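Local coordinates for protein Hsp70/Hsp90 co-chaperone CNS1 (Saccharomyces cerevisiae, PDB 6HFM) that acts as a co-chaperone of Hsp90 and Hsp70, stimulating the ATPase of the Hsp70 SSA1 but not that of Hsp90, seen here in its C-terminal wheel domain, at residues Met105-Ile113 / Trp156-Arg165; Met54-Asp62 / Arg87-Phe96. All coordinates share one frame; numbering follows the deposited sequence.

From the N terminus, the first contact met is interaction 2: strand 47-55 turns into strand 60-68, and this hairpin receives the loop R87-F96 that follows helix 73-82, closing a loop of 24 intervening residues. After four more residues the chain enters strand 101-106, whose hairpin with strand 112-114 opens interaction 1; 42 residues later, past strand 139-145 and helix 146-155, W156-R165 closes it, joining the last helix to that hairpin. The two closures follow in series, neither nested nor crossed. Both reach the same mixed sheet, in which strand 139-145 lies between strands 47-55 and 101-106. Their centres are about 21 Å apart and their nearest atoms about 7 Å.

Interaction 1 of 2, residues Met105-Ile113 / Trp156-Arg165; sequences METKAGGLI and WDKQKALERR
The backbones come closest where G110 of the T107-G110 type I turn meets K158 of helix 158-163, their CA atoms 5.3 Å apart. G110, with a positive phi of 91°, closes this turn, and a side chain there would run into L162 CD2 and K158 CG. Its carbonyl O takes a nearly straight bond (174°) in the ring plane from NE1 of W156, 2.9 Å away. L112 sits over one face of that indole, its CG above the centre and its CD2 3.7 Å from the six-membered ring's centroid, a CH-pi contact.

Buried E106, with CG anti to the backbone N (chi1 -174°) and an extended chain, makes salt bridges to two arginines, forming a network. OE2 takes a sound bond from NH2 of R165 at 2.9 Å, the two flat groups not far from coplanar; OE1 pairs with NH2 of R164, whose hydrogen bond is weak and whose guanidinium stands nearly perpendicular to the carboxylate. The R165 guanidinium also serves the turn edge-on: NH2 gives to T107 O at 3.1 Å and NH1 to K108 O at 2.8 Å, with L162 CD2 over one face. A water joins E106 OE2, A161 O and R165 NE.

K140 of strand 139-145 adds another salt bridge to OE1, and Y142 on that strand meets W156 edge-to-face. The last helix is thus held against the wheel-domain hairpin 101-114, with F135 of strand 134-135 touching E106 and R165.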
loop_
_atom_site.group_PDB
_atom_site.type_symbol
_atom_site.label_atom_id
_atom_site.label_comp_id
_atom_site.label_asym_id
_atom_site.label_seq_id
_atom_site.Cartn_x
_atom_site.Cartn_y
_atom_site.Cartn_z
ATOM N N MET A 105 3.380 -3.726 -5.211
ATOM C CA MET A 105 2.318 -4.121 -4.296
ATOM C C MET A 105 2.067 -5.614 -4.429
ATOM O O MET A 105 2.231 -6.185 -5.511
ATOM C CB MET A 105 1.037 -3.339 -4.593
ATOM C CG MET A 105 1.202 -1.838 -4.372
ATOM S SD MET A 105 -0.236 -0.818 -4.767
ATOM C CE MET A 105 -1.257 -1.144 -3.340
ATOM N N GLU A 106 1.680 -6.233 -3.318
ATOM C CA GLU A 106 1.381 -7.659 -3.283
ATOM C C GLU A 106 -0.005 -7.916 -3.880
ATOM O O GLU A 106 -0.935 -7.131 -3.661
ATOM C CB GLU A 106 1.459 -8.169 -1.844
ATOM C CG GLU A 106 1.318 -9.675 -1.684
ATOM C CD GLU A 106 1.476 -10.149 -0.245
ATOM O OE1 GLU A 106 2.123 -9.448 0.573
ATOM O OE2 GLU A 106 0.970 -11.249 0.066
ATOM N N THR A 107 -0.144 -9.012 -4.626
ATOM C CA THR A 107 -1.434 -9.401 -5.211
ATOM C C THR A 107 -2.116 -10.465 -4.353
ATOM O O THR A 107 -1.513 -11.012 -3.428
ATOM C CB THR A 107 -1.265 -9.937 -6.649
ATOM O OG1 THR A 107 -0.469 -11.129 -6.634
ATOM C CG2 THR A 107 -0.609 -8.904 -7.544
ATOM N N LYS A 108 -3.370 -10.779 -4.663
ATOM C CA LYS A 108 -4.093 -11.811 -3.915
ATOM C C LYS A 108 -3.382 -13.170 -4.001
ATOM O O LYS A 108 -3.397 -13.934 -3.042
ATOM C CB LYS A 108 -5.549 -11.941 -4.389
ATOM C CG LYS A 108 -6.410 -12.746 -3.420
ATOM C CD LYS A 108 -7.862 -12.838 -3.849
ATOM C CE LYS A 108 -8.631 -13.776 -2.934
ATOM N NZ LYS A 108 -10.052 -13.921 -3.354
ATOM N N ALA A 109 -2.738 -13.447 -5.138
ATOM C CA ALA A 109 -1.969 -14.684 -5.317
ATOM C C ALA A 109 -0.696 -14.769 -4.461
ATOM O O ALA A 109 -0.120 -15.845 -4.328
ATOM C CB ALA A 109 -1.613 -14.864 -6.787
ATOM N N GLY A 110 -0.256 -13.648 -3.888
ATOM C CA GLY A 110 0.999 -13.588 -3.136
ATOM C C GLY A 110 2.197 -13.204 -3.990
ATOM O O GLY A 110 3.339 -13.261 -3.516
ATOM N N GLY A 111 1.944 -12.821 -5.245
ATOM C CA GLY A 111 2.964 -12.269 -6.127
ATOM C C GLY A 111 3.104 -10.768 -5.964
ATOM O O GLY A 111 2.495 -10.173 -5.072
ATOM N N LEU A 112 3.916 -10.163 -6.827
ATOM C CA LEU A 112 4.143 -8.717 -6.836
ATOM C C LEU A 112 3.800 -8.093 -8.182
ATOM O O LEU A 112 4.072 -8.671 -9.228
ATOM C CB LEU A 112 5.606 -8.408 -6.529
ATOM C CG LEU A 112 6.114 -8.748 -5.133
ATOM C CD1 LEU A 112 7.632 -8.671 -5.121
ATOM C CD2 LEU A 112 5.513 -7.821 -4.096
ATOM N N ILE A 113 3.215 -6.896 -8.143
ATOM C CA ILE A 113 2.969 -6.108 -9.355
ATOM C C ILE A 113 3.640 -4.748 -9.211
ATOM O O ILE A 113 3.642 -4.168 -8.126
ATOM C CB ILE A 113 1.455 -5.955 -9.656
ATOM C CG1 ILE A 113 1.251 -5.349 -11.048
ATOM C CG2 ILE A 113 0.730 -5.129 -8.594
ATOM C CD1 ILE A 113 -0.130 -5.583 -11.596
ATOM N N TRP A 156 11.890 -12.499 -3.336
ATOM C CA TRP A 156 10.522 -12.498 -2.795
ATOM C C TRP A 156 10.004 -13.926 -2.646
ATOM O O TRP A 156 10.049 -14.706 -3.599
ATOM C CB TRP A 156 9.587 -11.690 -3.706
ATOM C CG TRP A 156 8.146 -11.668 -3.263
ATOM C CD1 TRP A 156 7.135 -12.462 -3.718
ATOM C CD2 TRP A 156 7.563 -10.795 -2.288
ATOM N NE1 TRP A 156 5.957 -12.146 -3.083
ATOM C CE2 TRP A 156 6.188 -11.117 -2.209
ATOM C CE3 TRP A 156 8.063 -9.762 -1.484
ATOM C CZ2 TRP A 156 5.309 -10.450 -1.343
ATOM C CZ3 TRP A 156 7.184 -9.096 -0.623
ATOM C CH2 TRP A 156 5.825 -9.448 -0.563
ATOM N N ASP A 157 9.521 -14.249 -1.447
ATOM C CA ASP A 157 9.072 -15.595 -1.105
ATOM C C ASP A 157 7.547 -15.597 -1.000
ATOM O O ASP A 157 6.974 -15.105 -0.021
ATOM C CB ASP A 157 9.725 -16.024 0.212
ATOM C CG ASP A 157 9.528 -17.502 0.531
ATOM O OD1 ASP A 157 8.506 -18.099 0.136
ATOM O OD2 ASP A 157 10.389 -18.073 1.229
ATOM N N LYS A 158 6.903 -16.148 -2.023
ATOM C CA LYS A 158 5.446 -16.196 -2.108
ATOM C C LYS A 158 4.841 -17.005 -0.961
ATOM O O LYS A 158 3.843 -16.589 -0.378
ATOM C CB LYS A 158 5.026 -16.775 -3.461
ATOM C CG LYS A 158 3.529 -16.883 -3.699
ATOM C CD LYS A 158 3.210 -17.156 -5.164
ATOM C CE LYS A 158 3.816 -18.466 -5.663
ATOM N NZ LYS A 158 3.527 -18.704 -7.100
ATOM N N GLN A 159 5.447 -18.150 -0.640
ATOM C CA GLN A 159 5.003 -18.979 0.491
ATOM C C GLN A 159 5.054 -18.211 1.821
ATOM O O GLN A 159 4.102 -18.262 2.602
ATOM C CB GLN A 159 5.838 -20.267 0.579
ATOM C CG GLN A 159 5.326 -21.276 1.601
ATOM C CD GLN A 159 6.097 -22.585 1.583
ATOM O OE1 GLN A 159 5.508 -23.659 1.477
ATOM N NE2 GLN A 159 7.419 -22.501 1.689
ATOM N N LYS A 160 6.152 -17.493 2.050
ATOM C CA LYS A 160 6.334 -16.649 3.242
ATOM C C LYS A 160 5.272 -15.542 3.302
ATOM O O LYS A 160 4.747 -15.230 4.370
ATOM C CB LYS A 160 7.732 -16.022 3.245
ATOM C CG LYS A 160 8.231 -15.549 4.598
ATOM C CD LYS A 160 9.537 -14.777 4.448
ATOM C CE LYS A 160 10.176 -14.450 5.790
ATOM N NZ LYS A 160 10.939 -15.597 6.359
ATOM N N ALA A 161 4.963 -14.951 2.150
ATOM C CA ALA A 161 3.917 -13.932 2.072
ATOM C C ALA A 161 2.547 -14.493 2.448
ATOM O O ALA A 161 1.831 -13.898 3.258
ATOM C CB ALA A 161 3.875 -13.305 0.684
ATOM N N LEU A 162 2.208 -15.660 1.906
ATOM C CA LEU A 162 0.919 -16.291 2.203
ATOM C C LEU A 162 0.820 -16.728 3.675
ATOM O O LEU A 162 -0.270 -16.696 4.258
ATOM C CB LEU A 162 0.660 -17.463 1.254
ATOM C CG LEU A 162 0.523 -17.091 -0.231
ATOM C CD1 LEU A 162 0.494 -18.352 -1.083
ATOM C CD2 LEU A 162 -0.702 -16.229 -0.511
ATOM N N GLU A 163 1.958 -17.081 4.272
ATOM C CA GLU A 163 2.019 -17.468 5.691
ATOM C C GLU A 163 1.799 -16.302 6.673
ATOM O O GLU A 163 1.496 -16.539 7.842
ATOM C CB GLU A 163 3.339 -18.192 5.991
ATOM C CG GLU A 163 3.347 -19.626 5.479
ATOM C CD GLU A 163 4.717 -20.287 5.492
ATOM O OE1 GLU A 163 5.719 -19.640 5.878
ATOM O OE2 GLU A 163 4.788 -21.473 5.106
ATOM N N ARG A 164 1.941 -15.060 6.204
ATOM C CA ARG A 164 1.546 -13.875 6.991
ATOM C C ARG A 164 0.028 -13.735 7.207
ATOM O O ARG A 164 -0.402 -13.000 8.106
ATOM C CB ARG A 164 2.069 -12.580 6.343
ATOM C CG ARG A 164 3.583 -12.428 6.346
ATOM C CD ARG A 164 4.011 -10.993 6.074
ATOM N NE ARG A 164 3.737 -10.557 4.702
ATOM C CZ ARG A 164 4.545 -10.726 3.650
ATOM N NH1 ARG A 164 5.723 -11.351 3.757
ATOM N NH2 ARG A 164 4.158 -10.274 2.457
ATOM N N ARG A 165 -0.773 -14.425 6.396
ATOM C CA ARG A 165 -2.226 -14.249 6.371
ATOM C C ARG A 165 -2.916 -15.138 7.398
ATOM O O ARG A 165 -2.367 -16.167 7.805
ATOM C CB ARG A 165 -2.766 -14.543 4.970
ATOM C CG ARG A 165 -2.084 -13.718 3.882
ATOM C CD ARG A 165 -2.675 -13.964 2.510
ATOM N NE ARG A 165 -1.982 -13.158 1.505
ATOM C CZ ARG A 165 -2.333 -13.048 0.226
ATOM N NH1 ARG A 165 -3.394 -13.692 -0.256
ATOM N NH2 ARG A 165 -1.611 -12.283 -0.581
HETATM O O HOH W 1 0.348 -11.649 2.582
#

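Interaction 2 of 2, residues Met54-Asp62 / Arg87-Phe96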
loop_
_atom_site.group_PDB
_atom_site.type_symbol
_atom_site.label_atom_id
_atom_site.label_comp_id
_atom_site.label_asym_id
_atom_site.label_seq_id
_atom_site.Cartn_x
_atom_site.Cartn_y
_atom_site.Cartn_z
ATOM N N MET A 54 7.066 0.316 2.766
ATOM C CA MET A 54 8.209 -0.530 3.101
ATOM C C MET A 54 9.396 -0.181 2.209
ATOM O O MET A 54 9.235 0.002 1.002
ATOM C CB MET A 54 7.864 -2.012 2.898
ATOM C CG MET A 54 6.526 -2.466 3.469
ATOM S SD MET A 54 6.313 -2.101 5.220
ATOM C CE MET A 54 7.601 -3.114 5.942
ATOM N N TYR A 55 10.583 -0.100 2.811
ATOM C CA TYR A 55 11.844 0.055 2.081
ATOM C C TYR A 55 12.698 -1.174 2.407
ATOM O O TYR A 55 13.607 -1.096 3.242
ATOM C CB TYR A 55 12.556 1.350 2.493
ATOM C CG TYR A 55 11.688 2.588 2.449
ATOM C CD1 TYR A 55 11.440 3.254 1.246
ATOM C CD2 TYR A 55 11.118 3.105 3.613
ATOM C CE1 TYR A 55 10.651 4.393 1.203
ATOM C CE2 TYR A 55 10.332 4.245 3.578
ATOM C CZ TYR A 55 10.096 4.883 2.373
ATOM O OH TYR A 55 9.307 6.010 2.333
ATOM N N PRO A 56 12.402 -2.323 1.766
ATOM C CA PRO A 56 13.039 -3.587 2.178
ATOM C C PRO A 56 14.566 -3.625 2.035
ATOM O O PRO A 56 15.235 -4.262 2.860
ATOM C CB PRO A 56 12.365 -4.641 1.285
ATOM C CG PRO A 56 11.750 -3.879 0.157
ATOM C CD PRO A 56 11.394 -2.537 0.712
ATOM N N THR A 57 15.113 -2.931 1.035
ATOM C CA THR A 57 16.575 -2.888 0.840
ATOM C C THR A 57 17.298 -1.977 1.852
ATOM O O THR A 57 18.530 -2.019 1.940
ATOM C CB THR A 57 16.973 -2.488 -0.605
ATOM O OG1 THR A 57 16.598 -1.130 -0.877
ATOM C CG2 THR A 57 16.323 -3.417 -1.629
ATOM N N GLN A 58 16.545 -1.164 2.602
ATOM C CA GLN A 58 17.092 -0.303 3.660
ATOM C C GLN A 58 16.697 -0.718 5.091
ATOM O O GLN A 58 17.102 -0.050 6.050
ATOM C CB GLN A 58 16.652 1.144 3.412
ATOM C CG GLN A 58 17.281 1.790 2.188
ATOM C CD GLN A 58 18.742 2.159 2.399
ATOM O OE1 GLN A 58 19.121 2.658 3.459
ATOM N NE2 GLN A 58 19.567 1.922 1.385
ATOM N N ASP A 59 15.934 -1.807 5.238
ATOM C CA ASP A 59 15.380 -2.243 6.536
ATOM C C ASP A 59 14.687 -1.094 7.280
ATOM O O ASP A 59 14.999 -0.782 8.432
ATOM C CB ASP A 59 16.463 -2.897 7.414
ATOM C CG ASP A 59 15.888 -3.649 8.624
ATOM O OD1 ASP A 59 16.622 -3.879 9.562
ATOM O OD2 ASP A 59 14.673 -3.981 8.614
ATOM N N GLU A 60 13.750 -0.466 6.589
ATOM C CA GLU A 60 13.036 0.686 7.121
ATOM C C GLU A 60 11.626 0.673 6.574
ATOM O O GLU A 60 11.363 0.031 5.556
ATOM C CB GLU A 60 13.760 1.973 6.710
ATOM C CG GLU A 60 13.242 3.263 7.330
ATOM C CD GLU A 60 13.314 3.253 8.844
ATOM O OE1 GLU A 60 14.357 3.675 9.386
ATOM O OE2 GLU A 60 12.341 2.795 9.486
ATOM N N PHE A 61 10.725 1.361 7.268
ATOM C CA PHE A 61 9.385 1.616 6.747
ATOM C C PHE A 61 8.810 2.910 7.311
ATOM O O PHE A 61 9.248 3.392 8.361
ATOM C CB PHE A 61 8.439 0.413 6.982
ATOM C CG PHE A 61 7.950 0.258 8.400
ATOM C CD1 PHE A 61 6.648 0.622 8.747
ATOM C CD2 PHE A 61 8.770 -0.295 9.379
ATOM C CE1 PHE A 61 6.184 0.464 10.049
ATOM C CE2 PHE A 61 8.311 -0.456 10.683
ATOM C CZ PHE A 61 7.017 -0.079 11.018
ATOM N N ASP A 62 7.851 3.473 6.580
ATOM C CA ASP A 62 7.098 4.645 7.016
ATOM C C ASP A 62 5.645 4.254 7.232
ATOM O O ASP A 62 5.157 3.275 6.657
ATOM C CB ASP A 62 7.133 5.754 5.960
ATOM C CG ASP A 62 8.500 6.383 5.780
ATOM O OD1 ASP A 62 9.356 6.305 6.680
ATOM O OD2 ASP A 62 8.710 6.984 4.705
ATOM N N ARG A 87 17.130 8.940 7.176
ATOM C CA ARG A 87 16.744 7.617 7.688
ATOM C C ARG A 87 17.301 6.443 6.865
ATOM O O ARG A 87 17.464 5.348 7.406
ATOM C CB ARG A 87 15.221 7.500 7.878
ATOM C CG ARG A 87 14.384 7.347 6.617
ATOM C CD ARG A 87 12.918 7.606 6.952
ATOM N NE ARG A 87 12.028 7.579 5.792
ATOM C CZ ARG A 87 12.002 8.487 4.814
ATOM N NH1 ARG A 87 12.841 9.528 4.798
ATOM N NH2 ARG A 87 11.129 8.348 3.819
ATOM N N PHE A 88 17.589 6.667 5.578
ATOM C CA PHE A 88 18.241 5.651 4.743
ATOM C C PHE A 88 19.743 5.725 4.979
ATOM O O PHE A 88 20.366 6.740 4.666
ATOM C CB PHE A 88 17.932 5.857 3.255
ATOM C CG PHE A 88 16.462 5.915 2.935
ATOM C CD1 PHE A 88 15.577 4.978 3.463
ATOM C CD2 PHE A 88 15.961 6.902 2.089
ATOM C CE1 PHE A 88 14.225 5.036 3.167
ATOM C CE2 PHE A 88 14.607 6.960 1.786
ATOM C CZ PHE A 88 13.739 6.024 2.327
ATOM N N LYS A 89 20.310 4.654 5.534
ATOM C CA LYS A 89 21.707 4.647 5.987
ATOM C C LYS A 89 22.527 3.465 5.462
ATOM O O LYS A 89 23.584 3.154 6.012
ATOM C CB LYS A 89 21.740 4.666 7.519
ATOM C CG LYS A 89 21.022 5.859 8.119
ATOM C CD LYS A 89 21.159 5.884 9.626
ATOM C CE LYS A 89 20.153 6.830 10.245
ATOM N NZ LYS A 89 18.806 6.200 10.360
ATOM N N LYS A 90 22.060 2.836 4.384
ATOM C CA LYS A 90 22.730 1.672 3.802
ATOM C C LYS A 90 23.130 1.931 2.365
ATOM O O LYS A 90 22.704 2.924 1.764
ATOM C CB LYS A 90 21.810 0.460 3.845
ATOM C CG LYS A 90 21.366 0.090 5.243
ATOM C CD LYS A 90 20.577 -1.207 5.254
ATOM C CE LYS A 90 20.910 -2.025 6.489
ATOM N NZ LYS A 90 19.909 -3.097 6.702
ATOM N N GLU A 91 23.950 1.020 1.834
ATOM C CA GLU A 91 24.348 1.015 0.420
ATOM C C GLU A 91 23.140 1.191 -0.490
ATOM O O GLU A 91 22.143 0.481 -0.351
ATOM C CB GLU A 91 25.073 -0.291 0.046
ATOM C CG GLU A 91 26.588 -0.230 0.179
ATOM C CD GLU A 91 27.261 -1.579 -0.012
ATOM O OE1 GLU A 91 26.761 -2.402 -0.809
ATOM O OE2 GLU A 91 28.301 -1.818 0.637
ATOM N N GLY A 92 23.242 2.149 -1.407
ATOM C CA GLY A 92 22.172 2.441 -2.359
ATOM C C GLY A 92 21.180 3.506 -1.927
ATOM O O GLY A 92 20.208 3.742 -2.638
ATOM N N LYS A 93 21.416 4.153 -0.781
ATOM C CA LYS A 93 20.555 5.253 -0.288
ATOM C C LYS A 93 20.368 6.407 -1.285
ATOM O O LYS A 93 19.312 7.046 -1.316
ATOM C CB LYS A 93 21.091 5.811 1.040
ATOM C CG LYS A 93 22.507 6.373 0.976
ATOM C CD LYS A 93 22.956 6.948 2.308
ATOM C CE LYS A 93 24.464 7.153 2.328
ATOM N NZ LYS A 93 24.875 8.206 3.294
ATOM N N GLU A 94 21.405 6.671 -2.079
ATOM C CA GLU A 94 21.377 7.693 -3.136
ATOM C C GLU A 94 20.339 7.474 -4.247
ATOM O O GLU A 94 19.979 8.423 -4.942
ATOM C CB GLU A 94 22.777 7.874 -3.767
ATOM C CG GLU A 94 23.337 6.671 -4.541
ATOM C CD GLU A 94 24.010 5.613 -3.672
ATOM O OE1 GLU A 94 23.927 5.691 -2.426
ATOM O OE2 GLU A 94 24.621 4.683 -4.242
ATOM N N ASN A 95 19.868 6.237 -4.419
ATOM C CA ASN A 95 18.883 5.919 -5.465
ATOM C C ASN A 95 17.420 6.032 -5.020
ATOM O O ASN A 95 16.526 5.652 -5.778
ATOM C CB ASN A 95 19.162 4.525 -6.040
ATOM C CG ASN A 95 20.547 4.412 -6.663
ATOM O OD1 ASN A 95 21.257 3.432 -6.443
ATOM N ND2 ASN A 95 20.935 5.415 -7.442
ATOM N N PHE A 96 17.165 6.563 -3.821
ATOM C CA PHE A 96 15.792 6.810 -3.362
ATOM C C PHE A 96 15.324 8.215 -3.749
ATOM O O PHE A 96 15.247 9.119 -2.917
ATOM C CB PHE A 96 15.660 6.545 -1.857
ATOM C CG PHE A 96 15.706 5.082 -1.502
ATOM C CD1 PHE A 96 14.527 4.364 -1.306
ATOM C CD2 PHE A 96 16.918 4.413 -1.389
ATOM C CE1 PHE A 96 14.563 3.009 -0.991
ATOM C CE2 PHE A 96 16.959 3.061 -1.079
ATOM C CZ PHE A 96 15.780 2.359 -0.874
HETATM O O HOH W 2 18.981 0.196 -1.020
HETATM O O HOH W 3 18.429 2.408 6.782
#
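OD2 of D62 is gripped by two donors: OH of Y55 at 2.6 Å, from above the carboxylate plane, and NH2 of R87 at 2.9 Å. NE of R87 gives to D62 OD1 at 3.1 Å, making a side-on, two-nitrogen salt bridge on the syn lone pairs, the carboxylate and guanidinium planes 27° apart and both oxygens tilted from the guanidinium plane. NH2 of R87 also bonds to V80 O in the last turn of helix 73-82.

F88 points its edge at the face of Y55 in a T-shaped pair, centroids 4.8 Å apart and planes at 71°, while CE1 of F96 touches Y55 CD1. Replacing Y55 with an alanine would probably leave the F88 edge without its aromatic face and D62 OD2 with one donor fewer. Two residues, D59 and E60, lie opposite the single Y55 across the hairpin, which makes a G1 beta bulge where strands 47-55 and 60-68 join in the wheel domain.

Just before the bulge, Q58 bends at chi2 (-74°), carrying its amide alongside K90. Its OE1 accepts from K90 N at 3.1 Å on an in-plane lone pair, and NE2 returns a weak bond to K90 O, the carbonyl that also closes the type II turn K90-K93. CG of Q58 meets F96 CZ at 3.5 Å, and a water joins NE2 to T57 OG1 and E91 O.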